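Local coordinates for protein arginase 1, mitochondrial (Arabidopsis thaliana, PDB 6VSU) that hydrolyses L-arginine to urea and L-ornithine with two manganese ions per subunit, and also converts agmatine to putrescine, at residues G48-H53 with V99-I104; A62-R67 with V291-Q296. All coordinates share one frame; numbering follows the deposited sequence.

Contact 1: G48-H53 with V99-I104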
ATOM      1  N   GLY E  48      -9.029 -12.806  24.731  1.00 18.26           N
ATOM      2  CA  GLY E  48      -8.466 -12.988  23.403  1.00 17.28           C
ATOM      3  C   GLY E  48      -8.256 -14.442  23.151  1.00 18.14           C
ATOM      4  O   GLY E  48      -7.838 -15.197  24.112  1.00 18.26           O
ATOM      5  N   VAL E  49      -8.605 -14.878  21.947  1.00 17.74           N
ATOM      6  CA  VAL E  49      -8.307 -16.272  21.536  1.00 18.77           C
ATOM      7  C   VAL E  49      -7.601 -16.233  20.191  1.00 18.89           C
ATOM      8  O   VAL E  49      -8.270 -16.160  19.146  1.00 19.53           O
ATOM      9  CB  VAL E  49      -9.603 -17.087  21.507  1.00 19.13           C
ATOM     10  CG1 VAL E  49      -9.253 -18.550  21.256  1.00 20.61           C
ATOM     11  CG2 VAL E  49     -10.368 -16.927  22.816  1.00 18.85           C
ATOM     12  N   PRO E  50      -6.266 -16.054  20.187  1.00 18.85           N
ATOM     13  CA  PRO E  50      -5.500 -15.868  18.951  1.00 19.07           C
ATOM     14  C   PRO E  50      -5.291 -17.186  18.213  1.00 19.09           C
ATOM     15  O   PRO E  50      -4.254 -17.826  18.351  1.00 20.54           O
ATOM     16  CB  PRO E  50      -4.136 -15.322  19.432  1.00 20.08           C
ATOM     17  CG  PRO E  50      -4.002 -15.959  20.825  1.00 20.79           C
ATOM     18  CD  PRO E  50      -5.417 -15.882  21.380  1.00 19.80           C
ATOM     19  N   LEU E  51      -6.355 -17.628  17.579  1.00 18.17           N
ATOM     20  CA  LEU E  51      -6.449 -18.942  16.911  1.00 18.70           C
ATOM     21  C   LEU E  51      -6.831 -18.685  15.468  1.00 18.20           C
ATOM     22  O   LEU E  51      -7.861 -18.069  15.216  1.00 18.31           O
ATOM     23  CB  LEU E  51      -7.488 -19.787  17.657  1.00 18.68           C
ATOM     24  CG  LEU E  51      -7.545 -21.236  17.249  1.00 20.04           C
ATOM     25  CD1 LEU E  51      -8.058 -22.075  18.393  1.00 21.03           C
ATOM     26  CD2 LEU E  51      -8.397 -21.425  16.004  1.00 20.57           C
ATOM     27  N   GLY E  52      -6.089 -19.207  14.515  1.00 19.61           N
ATOM     28  CA  GLY E  52      -6.486 -19.103  13.088  1.00 19.36           C
ATOM     29  C   GLY E  52      -6.322 -20.393  12.301  1.00 19.67           C
ATOM     30  O   GLY E  52      -6.521 -20.325  11.088  1.00 20.02           O
ATOM     31  N   HIS E  53      -5.931 -21.509  12.910  1.00 20.36           N
ATOM     32  CA  HIS E  53      -5.546 -22.715  12.130  1.00 21.79           C
ATOM     33  C   HIS E  53      -6.783 -23.523  11.672  1.00 21.16           C
ATOM     34  O   HIS E  53      -6.619 -24.527  10.966  1.00 22.10           O
ATOM     35  CB  HIS E  53      -4.536 -23.570  12.876  1.00 23.54           C
ATOM     36  CG  HIS E  53      -5.088 -24.229  14.093  1.00 24.26           C
ATOM     37  ND1 HIS E  53      -5.258 -23.545  15.286  1.00 24.28           N
ATOM     38  CD2 HIS E  53      -5.507 -25.509  14.306  1.00 25.27           C
ATOM     39  CE1 HIS E  53      -5.753 -24.389  16.194  1.00 24.63           C
ATOM     40  NE2 HIS E  53      -5.915 -25.608  15.603  1.00 25.03           N
ATOM     41  N   VAL E  99      -5.675 -16.128  25.752  1.00 21.59           N
ATOM     42  CA  VAL E  99      -5.375 -17.572  25.911  1.00 22.46           C
ATOM     43  C   VAL E  99      -4.095 -17.802  25.129  1.00 22.72           C
ATOM     44  O   VAL E  99      -3.965 -17.354  24.000  1.00 22.75           O
ATOM     45  CB  VAL E  99      -6.547 -18.422  25.389  1.00 21.91           C
ATOM     46  CG1 VAL E  99      -6.285 -19.894  25.462  1.00 23.43           C
ATOM     47  CG2 VAL E  99      -7.830 -18.078  26.094  1.00 21.53           C
ATOM     48  N   PRO E 100      -3.089 -18.437  25.730  1.00 23.54           N
ATOM     49  CA  PRO E 100      -1.848 -18.725  25.009  1.00 24.68           C
ATOM     50  C   PRO E 100      -1.965 -19.927  24.054  1.00 24.71           C
ATOM     51  O   PRO E 100      -1.374 -20.946  24.256  1.00 25.76           O
ATOM     52  CB  PRO E 100      -0.852 -18.950  26.150  1.00 25.90           C
ATOM     53  CG  PRO E 100      -1.706 -19.451  27.313  1.00 25.61           C
ATOM     54  CD  PRO E 100      -3.061 -18.806  27.149  1.00 24.18           C
ATOM     55  N   VAL E 101      -2.728 -19.727  22.999  1.00 23.80           N
ATOM     56  CA  VAL E 101      -3.128 -20.770  22.004  1.00 24.37           C
ATOM     57  C   VAL E 101      -1.898 -21.338  21.328  1.00 24.81           C
ATOM     58  O   VAL E 101      -1.818 -22.580  21.183  1.00 24.73           O
ATOM     59  CB  VAL E 101      -4.080 -20.202  20.931  1.00 23.28           C
ATOM     60  CG1 VAL E 101      -4.296 -21.178  19.794  1.00 23.82           C
ATOM     61  CG2 VAL E 101      -5.397 -19.802  21.563  1.00 22.09           C
ATOM     62  N   GLN E 102      -1.025 -20.462  20.829  1.00 25.07           N
ATOM     63  CA  GLN E 102       0.054 -20.933  19.935  1.00 25.91           C
ATOM     64  C   GLN E 102       0.959 -21.864  20.720  1.00 27.16           C
ATOM     65  O   GLN E 102       1.476 -22.798  20.120  1.00 27.82           O
ATOM     66  CB  GLN E 102       0.772 -19.787  19.221  1.00 26.47           C
ATOM     67  CG  GLN E 102      -0.130 -19.004  18.280  1.00 25.90           C
ATOM     68  CD  GLN E 102      -0.883 -19.942  17.363  1.00 25.92           C
ATOM     69  OE1 GLN E 102      -0.286 -20.838  16.769  1.00 27.50           O
ATOM     70  NE2 GLN E 102      -2.178 -19.714  17.222  1.00 24.33           N
ATOM     71  N   GLU E 103       1.242 -21.501  21.973  1.00 27.37           N
ATOM     72  CA  GLU E 103       2.126 -22.268  22.888  1.00 29.41           C
ATOM     73  C   GLU E 103       1.497 -23.631  23.198  1.00 29.20           C
ATOM     74  O   GLU E 103       2.237 -24.619  23.217  1.00 29.91           O
ATOM     75  CB  GLU E 103       2.426 -21.432  24.131  1.00 30.93           C
ATOM     76  CG  GLU E 103       3.292 -20.214  23.857  1.00 32.17           C
ATOM     77  CD  GLU E 103       2.596 -18.934  23.415  1.00 32.44           C
ATOM     78  OE1 GLU E 103       1.363 -18.935  23.268  1.00 31.27           O
ATOM     79  OE2 GLU E 103       3.297 -17.938  23.218  1.00 32.16           O
ATOM     80  N   ILE E 104       0.183 -23.670  23.428  1.00 28.05           N
ATOM     81  CA  ILE E 104      -0.531 -24.958  23.661  1.00 28.27           C
ATOM     82  C   ILE E 104      -0.451 -25.831  22.396  1.00 28.91           C
ATOM     83  O   ILE E 104      -0.036 -27.016  22.489  1.00 28.81           O
ATOM     84  CB  ILE E 104      -1.958 -24.697  24.102  1.00 27.55           C
ATOM     85  CG1 ILE E 104      -1.981 -23.993  25.466  1.00 27.19           C
ATOM     86  CG2 ILE E 104      -2.725 -26.015  24.100  1.00 28.20           C
ATOM     87  CD1 ILE E 104      -3.363 -23.538  25.845  1.00 26.43           C
TER
HETATM   88  O   HOH W   1      -3.871 -20.845  15.438  1.00 20.09           O
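V101 packs its two methyls along the backbone turn at P50, and this apolar seam is the closely fitted part of the contact. Its CG2 lies 3.9 Å from CD of P50 and 4.1 Å from CG1 of V49. CG1 of V101, anti to the backbone N (chi1 170°), meets CB of L51 at 4.1 Å. The side chains of V49 and L51 each cross that of V101 at roughly a right angle, whereas the P50 ring and V101 run past each other in opposite directions. P50 is the centre of an inverse gamma turn, as is P100, which also takes the N-cap position of helix 101-106. At the strand end of the seam, V99 N donates to G48 O over 2.9 Å, nearly straight at 170°.

The looser, wetter side belongs to Q102. Its chain bends at chi2 (-50°), which brings NE2 back to hydrogen-bond P50 O at 3.0 Å; NE2 lies in the carbonyl plane of P50, and P50 O in the amide plane of Q102. The same NE2 donates to a water at 2.7 Å; that water also accepts from G52 N and meets ND1 of H53 in the imidazole plane. An alanine in place of Q102 would probably leave P50 O without this donor and the water less firmly held against G52 and H53.

R105 is hydrogen-bonded to OE1 of Q102, and D111 to NE2 of H53. Helix 111-126 lies against V49 and L51 through I118, and helix 7-37 touches P100. The contact joins the end of strand 43-48 and its loop to the short link and first turn of helix 101-106 after the neighbouring parallel strand 93-98, outermost within this chain, in the arginase alpha/beta fold.

Contact 2: A62-R67 with V291-Q296. With NA (sodium ion), chain B.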
ATOM      1  N   ALA E  62      -5.477 -15.227  13.714  1.00 19.35           N
ATOM      2  CA  ALA E  62      -4.601 -15.532  14.881  1.00 20.48           C
ATOM      3  C   ALA E  62      -3.915 -14.275  15.420  1.00 21.44           C
ATOM      4  O   ALA E  62      -3.517 -14.343  16.604  1.00 22.04           O
ATOM      5  CB  ALA E  62      -3.546 -16.546  14.540  1.00 21.61           C
ATOM      6  N   PHE E  63      -3.712 -13.209  14.614  1.00 21.36           N
ATOM      7  CA  PHE E  63      -2.912 -12.020  15.029  1.00 21.80           C
ATOM      8  C   PHE E  63      -3.847 -10.897  15.484  1.00 20.27           C
ATOM      9  O   PHE E  63      -3.376  -9.817  15.835  1.00 20.38           O
ATOM     10  CB  PHE E  63      -1.991 -11.514  13.909  1.00 23.48           C
ATOM     11  CG  PHE E  63      -1.006 -12.523  13.421  1.00 25.53           C
ATOM     12  CD1 PHE E  63       0.044 -12.915  14.217  1.00 28.43           C
ATOM     13  CD2 PHE E  63      -1.126 -13.113  12.184  1.00 26.69           C
ATOM     14  CE1 PHE E  63       0.976 -13.856  13.776  1.00 30.06           C
ATOM     15  CE2 PHE E  63      -0.214 -14.051  11.740  1.00 28.27           C
ATOM     16  CZ  PHE E  63       0.851 -14.417  12.532  1.00 29.82           C
ATOM     17  N   ALA E  64      -5.152 -11.096  15.400  1.00 18.06           N
ATOM     18  CA  ALA E  64      -6.132 -10.018  15.598  1.00 17.23           C
ATOM     19  C   ALA E  64      -6.183  -9.487  17.033  1.00 17.25           C
ATOM     20  O   ALA E  64      -6.172  -8.277  17.225  1.00 16.94           O
ATOM     21  CB  ALA E  64      -7.462 -10.476  15.180  1.00 16.45           C
ATOM     22  N   PRO E  65      -6.289 -10.306  18.105  1.00 17.55           N
ATOM     23  CA  PRO E  65      -6.649  -9.731  19.397  1.00 17.56           C
ATOM     24  C   PRO E  65      -5.774  -8.572  19.852  1.00 18.04           C
ATOM     25  O   PRO E  65      -6.281  -7.561  20.321  1.00 17.78           O
ATOM     26  CB  PRO E  65      -6.718 -10.923  20.360  1.00 17.58           C
ATOM     27  CG  PRO E  65      -7.007 -12.088  19.446  1.00 17.58           C
ATOM     28  CD  PRO E  65      -6.228 -11.778  18.167  1.00 17.70           C
ATOM     29  N   PRO E  66      -4.446  -8.649  19.749  1.00 19.35           N
ATOM     30  CA  PRO E  66      -3.629  -7.503  20.178  1.00 20.14           C
ATOM     31  C   PRO E  66      -3.859  -6.220  19.360  1.00 20.16           C
ATOM     32  O   PRO E  66      -3.718  -5.118  19.960  1.00 20.37           O
ATOM     33  CB  PRO E  66      -2.182  -8.008  20.002  1.00 21.08           C
ATOM     34  CG  PRO E  66      -2.355  -9.560  19.992  1.00 20.95           C
ATOM     35  CD  PRO E  66      -3.668  -9.809  19.287  1.00 19.41           C
ATOM     36  N   ARG E  67      -4.149  -6.352  18.055  1.00 20.35           N
ATOM     37  CA  ARG E  67      -4.439  -5.206  17.167  1.00 21.36           C
ATOM     38  C   ARG E  67      -5.769  -4.588  17.567  1.00 19.45           C
ATOM     39  O   ARG E  67      -5.877  -3.376  17.571  1.00 19.56           O
ATOM     40  CB  ARG E  67      -4.489  -5.592  15.696  1.00 24.93           C
ATOM     41  CG  ARG E  67      -3.275  -6.352  15.215  1.00 29.31           C
ATOM     42  CD  ARG E  67      -2.054  -5.509  15.491  1.00 36.95           C
ATOM     43  NE  ARG E  67      -0.869  -6.112  14.880  1.00 44.19           N
ATOM     44  CZ  ARG E  67      -0.394  -5.828  13.678  1.00 49.06           C
ATOM     45  NH1 ARG E  67      -1.007  -4.944  12.907  1.00 51.66           N
ATOM     46  NH2 ARG E  67       0.697  -6.447  13.259  1.00 53.20           N
ATOM     47  N   VAL E 291     -14.886 -11.799  15.559  1.00 16.80           N
ATOM     48  CA  VAL E 291     -13.973 -12.810  14.962  1.00 16.83           C
ATOM     49  C   VAL E 291     -13.698 -12.417  13.502  1.00 16.54           C
ATOM     50  O   VAL E 291     -14.420 -11.574  12.930  1.00 15.00           O
ATOM     51  CB  VAL E 291     -14.594 -14.210  15.028  1.00 17.93           C
ATOM     52  CG1 VAL E 291     -14.876 -14.648  16.452  1.00 19.18           C
ATOM     53  CG2 VAL E 291     -15.882 -14.324  14.234  1.00 17.71           C
ATOM     54  N   GLU E 292     -12.664 -13.044  12.955  1.00 16.83           N
ATOM     55  CA  GLU E 292     -12.310 -13.071  11.515  1.00 17.37           C
ATOM     56  C   GLU E 292     -11.761 -11.711  11.067  1.00 17.79           C
ATOM     57  O   GLU E 292     -11.616 -11.529   9.832  1.00 19.15           O
ATOM     58  CB  GLU E 292     -13.505 -13.547  10.699  1.00 17.17           C
ATOM     59  CG  GLU E 292     -13.788 -15.026  10.980  1.00 17.77           C
ATOM     60  CD  GLU E 292     -12.832 -16.038  10.374  1.00 19.25           C
ATOM     61  OE1 GLU E 292     -12.005 -15.594   9.504  1.00 20.08           O
ATOM     62  OE2 GLU E 292     -12.954 -17.289  10.697  1.00 19.10           O
ATOM     63  N   PHE E 293     -11.402 -10.807  11.987  1.00 16.54           N
ATOM     64  CA  PHE E 293     -10.572  -9.647  11.595  1.00 16.14           C
ATOM     65  C   PHE E 293      -9.188 -10.198  11.270  1.00 16.76           C
ATOM     66  O   PHE E 293      -8.652 -10.937  12.076  1.00 17.63           O
ATOM     67  CB  PHE E 293     -10.522  -8.614  12.702  1.00 16.35           C
ATOM     68  CG  PHE E 293      -9.364  -7.661  12.626  1.00 16.80           C
ATOM     69  CD1 PHE E 293      -8.980  -7.103  11.408  1.00 16.85           C
ATOM     70  CD2 PHE E 293      -8.708  -7.263  13.774  1.00 16.96           C
ATOM     71  CE1 PHE E 293      -7.903  -6.243  11.352  1.00 17.20           C
ATOM     72  CE2 PHE E 293      -7.651  -6.366  13.712  1.00 17.78           C
ATOM     73  CZ  PHE E 293      -7.236  -5.884  12.495  1.00 17.74           C
ATOM     74  N   ASN E 294      -8.739  -9.980  10.053  1.00 16.64           N
ATOM     75  CA  ASN E 294      -7.452 -10.467   9.515  1.00 18.07           C
ATOM     76  C   ASN E 294      -6.528  -9.264   9.309  1.00 18.62           C
ATOM     77  O   ASN E 294      -6.595  -8.657   8.251  1.00 17.96           O
ATOM     78  CB  ASN E 294      -7.615 -11.226   8.199  1.00 18.16           C
ATOM     79  CG  ASN E 294      -6.322 -11.848   7.767  1.00 19.11           C
ATOM     80  OD1 ASN E 294      -5.241 -11.403   8.185  1.00 19.71           O
ATOM     81  ND2 ASN E 294      -6.441 -12.891   6.975  1.00 18.61           N
ATOM     82  N   PRO E 295      -5.645  -8.930  10.289  1.00 19.64           N
ATOM     83  CA  PRO E 295      -4.732  -7.790  10.196  1.00 20.39           C
ATOM     84  C   PRO E 295      -3.838  -7.820   8.943  1.00 20.97           C
ATOM     85  O   PRO E 295      -3.484  -6.779   8.426  1.00 20.43           O
ATOM     86  CB  PRO E 295      -3.829  -7.876  11.426  1.00 21.04           C
ATOM     87  CG  PRO E 295      -4.482  -8.840  12.335  1.00 21.33           C
ATOM     88  CD  PRO E 295      -5.420  -9.698  11.513  1.00 20.19           C
ATOM     89  N   GLN E 296      -3.504  -9.002   8.440  1.00 21.64           N
ATOM     90  CA  GLN E 296      -2.596  -9.106   7.265  1.00 23.15           C
ATOM     91  C   GLN E 296      -3.382  -8.730   5.991  1.00 23.45           C
ATOM     92  O   GLN E 296      -2.740  -8.619   4.975  1.00 24.53           O
ATOM     93  CB  GLN E 296      -1.999 -10.506   7.131  1.00 25.23           C
ATOM     94  CG  GLN E 296      -1.322 -10.953   8.417  1.00 27.51           C
ATOM     95  CD  GLN E 296      -0.656 -12.316   8.458  1.00 29.63           C
ATOM     96  OE1 GLN E 296      -1.359 -13.350   8.353  1.00 28.56           O
ATOM     97  NE2 GLN E 296       0.683 -12.297   8.690  1.00 30.17           N
TER
HETATM   98 NA    NA B 403      -9.833 -16.730   8.257  1.00 32.48          NA
HETATM   99  O   HOH W   2      -9.765 -18.293   5.879  1.00 19.22           O
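The loop following strand 285-291 carries E292 of the sodium site and, one residue on, begins to pack against the start of helix 64-72. A64 and F293 form the nearest backbone pair, their CA atoms 6.0 Å apart. The methyl CB of A64 lies 3.4 Å from F293 O and 3.7 Å from CD2 of the F293 ring. CB of R67, one helical turn later, comes to the edge of that ring near its plane, 3.8 Å from CE2, while CD of P295 sits over the centre of one face. CG of P295 is 4.0 Å from CB of F63, and its ring also meets CG of R67.

Two residues beyond E292, N294 makes an Asx turn: its OD1 accepts from Q296 N at 3.0 Å, as the chain enters the 3-10 segment at P295. OE1 of E292, whose side chain starts away from segment 62-67, binds sodium at 2.8 Å; S262, the L58 carbonyl and a water are further ligands.

At the subunit interface, the Q296 amide lies obliquely by the F63 ring, the planes 61° apart, with NE2 3.6 Å from CE2. That NE2 is hydrogen-bonded to E70 of the second subunit, and F63 and R67 exchange cation-pi contacts with R67 and F63 of that subunit.

Five of the seven touching residues in contact 1 are buried, against two of six in contact 2, so contact 1 is the more interior by burial, although its centre lies farther from that of the chain, about 14 Å against 12 Å. Both use the chain that follows strand 43-48, first its loop and then helix 64-72, meeting where P50 CB comes 3.1 Å from A62 O. Contact 1 combines valine, proline and leucine packing with hydrogen bonds and a bridging water at the sheet margin within this chain. Contact 2, without hydrogen bonds between its segments, relies on ring and aliphatic packing beside a sodium site. Both touch the second subunit, contact 1 through P100 and E103.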